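Local coordinates for penicillin-binding protein 2B (Streptococcus pneumoniae, PDB 2WAD) that probably cross-links adjacent glycan strands of cell-wall peptidoglycan as a penicillin-binding transpeptidase of the elongation machinery, at residues Gly302-Leu314 with His545-Leu559. Numbering follows the deposited sequence.
Sequences GSKGKNIKLTIDL and HIVEGIYDNNDKGGL. Unlike the reference sequence in segment 302-314: K306 (reference Asn). Unlike the reference sequence in segment 545-559: H545 (reference Arg), D552 (reference Gly).
K309 O accepts two backbone N-H groups at a classic beta bulge: E548 N binds it firmly at 2.6 Å, in the carbonyl plane, and G549 N only weakly. The bulge shifts the register by one residue where antiparallel strands 307-310 and 547-553 pair, the central strands of a small mixed sheet between strands 63-64 and 559-565. Toward the start of strand 307-310, N307 and Y551 form a hydrogen-bonded pair, with Y551 N 2.7 Å from N307 O. Beyond the bulge, T311 N bonds to I546 O, while T311 OG1 is hydrogen-bonded to V355 O.

On the face carrying K309 and Y551, G549, with no side chain, leaves room for the Y551 ring. K309 CB lies 3.6 Å from Y551 CE2, and the bend at chi3 (94°) carries CE beside the phenol oxygen. Y551 OH donates to the syn lone pair of E548 OE2 at 2.6 Å, and K309 NZ, 4.5 Å from E548 OE2, probably adds electrostatic support. The other face carries I308 and I550, beta-branched residues suiting an extended backbone; I308 CD1 also meets V547 CG2 at 3.7 Å.

Near the turn 554-557, extended K304 crosses N553, and its NZ hydrogen-bonds G557 O and forms a salt bridge with E62. K306 runs alongside D552, and K306 NZ forms a salt bridge with D552 OD1 at 3.1 Å, on the syn side and 31° out of the carboxylate plane.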
# COMPACT_ATOMS: atom_id res chain seq x y z
N GLY A 302 -5.32 16.12 25.75
CA GLY A 302 -4.89 15.36 24.60
C GLY A 302 -4.38 14.00 25.02
O GLY A 302 -4.09 13.77 26.20
N SER A 303 -4.26 13.12 24.03
CA SER A 303 -3.70 11.79 24.20
C SER A 303 -2.99 11.32 22.93
O SER A 303 -3.36 11.70 21.82
CB SER A 303 -4.80 10.79 24.57
OG SER A 303 -5.88 10.86 23.65
N LYS A 304 -1.97 10.49 23.15
CA LYS A 304 -1.32 9.72 22.11
C LYS A 304 -2.35 9.05 21.19
O LYS A 304 -3.36 8.51 21.66
CB LYS A 304 -0.41 8.67 22.76
CG LYS A 304 0.37 7.80 21.79
CD LYS A 304 1.49 7.06 22.51
CE LYS A 304 2.26 6.16 21.56
NZ LYS A 304 3.67 6.01 21.98
N GLY A 305 -2.11 9.11 19.89
CA GLY A 305 -2.92 8.34 18.96
C GLY A 305 -2.99 6.87 19.32
O GLY A 305 -2.24 6.40 20.18
N LYS A 306 -3.92 6.15 18.68
CA LYS A 306 -4.07 4.73 18.95
C LYS A 306 -3.08 3.98 18.07
O LYS A 306 -2.46 4.57 17.18
CB LYS A 306 -5.50 4.22 18.73
CG LYS A 306 -6.58 4.89 19.61
CD LYS A 306 -6.10 5.15 21.03
CE LYS A 306 -7.06 6.01 21.83
NZ LYS A 306 -6.47 6.41 23.15
N ASN A 307 -2.93 2.68 18.34
CA ASN A 307 -1.94 1.85 17.67
C ASN A 307 -2.65 0.85 16.78
O ASN A 307 -3.79 0.48 17.07
CB ASN A 307 -1.07 1.11 18.70
CG ASN A 307 -0.53 2.03 19.78
OD1 ASN A 307 -0.97 1.97 20.93
ND2 ASN A 307 0.43 2.88 19.43
N ILE A 308 -1.99 0.43 15.70
CA ILE A 308 -2.47 -0.69 14.90
C ILE A 308 -1.47 -1.83 15.04
O ILE A 308 -0.26 -1.59 15.08
CB ILE A 308 -2.64 -0.31 13.41
CG1 ILE A 308 -1.34 0.28 12.85
CG2 ILE A 308 -3.78 0.68 13.24
CD1 ILE A 308 -1.30 0.45 11.34
N LYS A 309 -2.00 -3.05 15.10
CA LYS A 309 -1.20 -4.28 15.07
C LYS A 309 -1.46 -5.00 13.76
O LYS A 309 -2.60 -5.28 13.39
CB LYS A 309 -1.56 -5.16 16.28
CG LYS A 309 -0.85 -6.52 16.34
CD LYS A 309 -0.88 -7.12 17.76
CE LYS A 309 -2.06 -8.08 17.96
NZ LYS A 309 -1.86 -9.11 19.03
N LEU A 310 -0.39 -5.31 13.03
CA LEU A 310 -0.52 -5.98 11.74
C LEU A 310 -0.80 -7.46 11.86
O LEU A 310 -0.63 -8.07 12.92
CB LEU A 310 0.74 -5.81 10.89
CG LEU A 310 1.34 -4.40 10.84
CD1 LEU A 310 2.43 -4.40 9.78
CD2 LEU A 310 0.24 -3.39 10.57
N THR A 311 -1.24 -8.03 10.74
CA THR A 311 -1.55 -9.45 10.65
C THR A 311 -0.27 -10.20 10.34
O THR A 311 -0.22 -11.41 10.49
CB THR A 311 -2.54 -9.72 9.50
OG1 THR A 311 -2.02 -9.14 8.30
CG2 THR A 311 -3.90 -9.09 9.78
N ILE A 312 0.76 -9.48 9.87
CA ILE A 312 2.02 -10.11 9.48
C ILE A 312 2.98 -10.23 10.64
O ILE A 312 3.19 -9.27 11.39
CB ILE A 312 2.77 -9.31 8.38
CG1 ILE A 312 1.89 -9.12 7.13
CG2 ILE A 312 4.08 -10.03 8.03
CD1 ILE A 312 2.40 -8.06 6.19
N ASP A 313 3.57 -11.41 10.77
CA ASP A 313 4.62 -11.62 11.74
C ASP A 313 5.99 -11.43 11.08
O ASP A 313 6.30 -12.05 10.08
CB ASP A 313 4.47 -13.04 12.30
CG ASP A 313 5.28 -13.24 13.54
OD1 ASP A 313 6.52 -13.31 13.42
OD2 ASP A 313 4.66 -13.27 14.63
N LEU A 314 6.82 -10.54 11.62
CA LEU A 314 8.15 -10.34 11.07
C LEU A 314 8.94 -11.62 10.77
O LEU A 314 9.60 -11.69 9.73
CB LEU A 314 8.98 -9.47 12.02
CG LEU A 314 9.31 -8.01 11.70
CD1 LEU A 314 8.08 -7.31 11.18
CD2 LEU A 314 9.86 -7.31 12.93
N HIS A 545 -6.37 -7.74 4.31
CA HIS A 545 -6.15 -6.65 5.24
C HIS A 545 -4.84 -6.93 5.97
O HIS A 545 -4.61 -8.07 6.41
CB HIS A 545 -7.36 -6.38 6.18
CG HIS A 545 -7.75 -7.52 7.07
ND1 HIS A 545 -7.30 -7.64 8.36
CD2 HIS A 545 -8.59 -8.56 6.87
CE1 HIS A 545 -7.83 -8.72 8.91
NE2 HIS A 545 -8.61 -9.30 8.02
N ILE A 546 -3.98 -5.92 6.01
CA ILE A 546 -2.67 -6.02 6.62
C ILE A 546 -2.76 -5.68 8.11
O ILE A 546 -1.95 -6.14 8.93
CB ILE A 546 -1.70 -5.04 5.93
CG1 ILE A 546 -1.53 -5.39 4.45
CG2 ILE A 546 -0.34 -5.05 6.62
CD1 ILE A 546 -1.09 -4.23 3.56
N VAL A 547 -3.73 -4.84 8.47
CA VAL A 547 -3.96 -4.48 9.86
C VAL A 547 -4.92 -5.46 10.53
O VAL A 547 -5.93 -5.81 9.94
CB VAL A 547 -4.47 -3.04 10.01
CG1 VAL A 547 -4.87 -2.78 11.45
CG2 VAL A 547 -3.39 -2.04 9.55
N GLU A 548 -4.58 -5.90 11.75
CA GLU A 548 -5.36 -6.91 12.46
C GLU A 548 -6.32 -6.27 13.45
O GLU A 548 -7.44 -6.76 13.64
CB GLU A 548 -4.47 -7.93 13.19
CG GLU A 548 -5.21 -8.98 14.06
CD GLU A 548 -5.55 -8.47 15.46
OE1 GLU A 548 -6.57 -8.90 16.05
OE2 GLU A 548 -4.83 -7.62 16.01
N GLY A 549 -5.89 -5.19 14.10
CA GLY A 549 -6.76 -4.50 15.05
C GLY A 549 -6.25 -3.13 15.45
O GLY A 549 -5.10 -2.78 15.20
N ILE A 550 -7.11 -2.32 16.05
CA ILE A 550 -6.67 -1.05 16.62
C ILE A 550 -6.57 -1.23 18.12
O ILE A 550 -7.50 -1.77 18.72
CB ILE A 550 -7.63 0.10 16.29
CG1 ILE A 550 -7.68 0.33 14.77
CG2 ILE A 550 -7.25 1.34 17.07
CD1 ILE A 550 -8.99 -0.04 14.14
N TYR A 551 -5.47 -0.78 18.72
CA TYR A 551 -5.22 -1.00 20.14
C TYR A 551 -5.00 0.31 20.87
O TYR A 551 -4.56 1.30 20.28
CB TYR A 551 -3.99 -1.89 20.31
CG TYR A 551 -4.23 -3.30 19.83
CD1 TYR A 551 -4.25 -4.36 20.73
CD2 TYR A 551 -4.46 -3.57 18.49
CE1 TYR A 551 -4.48 -5.65 20.31
CE2 TYR A 551 -4.71 -4.87 18.06
CZ TYR A 551 -4.72 -5.89 18.98
OH TYR A 551 -4.97 -7.17 18.59
N ASP A 552 -5.31 0.29 22.17
CA ASP A 552 -5.07 1.43 23.05
C ASP A 552 -3.62 1.45 23.46
O ASP A 552 -2.89 0.47 23.23
CB ASP A 552 -5.94 1.31 24.30
CG ASP A 552 -6.23 2.64 24.93
OD1 ASP A 552 -5.74 3.68 24.43
OD2 ASP A 552 -6.95 2.65 25.95
N ASN A 553 -3.20 2.57 24.05
CA ASN A 553 -1.90 2.71 24.70
C ASN A 553 -1.96 2.25 26.14
O ASN A 553 -2.97 2.45 26.82
CB ASN A 553 -1.44 4.17 24.66
CG ASN A 553 -1.03 4.60 23.26
OD1 ASN A 553 -1.53 5.58 22.73
ND2 ASN A 553 -0.11 3.86 22.67
N ASN A 554 -0.88 1.62 26.61
CA ASN A 554 -0.78 1.21 28.01
C ASN A 554 -0.16 2.32 28.85
O ASN A 554 0.08 3.41 28.34
CB ASN A 554 -0.04 -0.13 28.16
CG ASN A 554 1.42 -0.08 27.70
OD1 ASN A 554 2.04 0.98 27.60
ND2 ASN A 554 1.98 -1.26 27.45
N ASP A 555 0.07 2.03 30.14
CA ASP A 555 0.71 2.97 31.06
C ASP A 555 1.92 3.68 30.47
O ASP A 555 2.00 4.91 30.49
CB ASP A 555 1.24 2.21 32.28
CG ASP A 555 0.18 1.96 33.32
OD1 ASP A 555 -0.59 2.90 33.63
OD2 ASP A 555 0.12 0.81 33.83
N LYS A 556 2.86 2.88 29.99
CA LYS A 556 4.15 3.35 29.51
C LYS A 556 4.08 3.97 28.11
O LYS A 556 5.02 4.63 27.66
CB LYS A 556 5.13 2.17 29.54
CG LYS A 556 6.57 2.47 29.16
CD LYS A 556 7.43 1.21 29.17
CE LYS A 556 6.78 0.03 28.44
NZ LYS A 556 6.72 0.17 26.95
N GLY A 557 2.96 3.76 27.41
CA GLY A 557 2.79 4.27 26.05
C GLY A 557 2.97 3.26 24.93
O GLY A 557 2.87 3.61 23.76
N GLY A 558 3.22 2.00 25.28
CA GLY A 558 3.36 0.94 24.28
C GLY A 558 2.07 0.22 23.95
O GLY A 558 0.99 0.64 24.37
N LEU A 559 2.16 -0.86 23.18
CA LEU A 559 0.97 -1.59 22.73
C LEU A 559 0.13 -1.93 23.95
O LEU A 559 0.59 -2.65 24.83
CB LEU A 559 1.39 -2.90 22.04
CG LEU A 559 0.70 -3.42 20.77
CD1 LEU A 559 0.60 -4.96 20.79
CD2 LEU A 559 -0.64 -2.75 20.44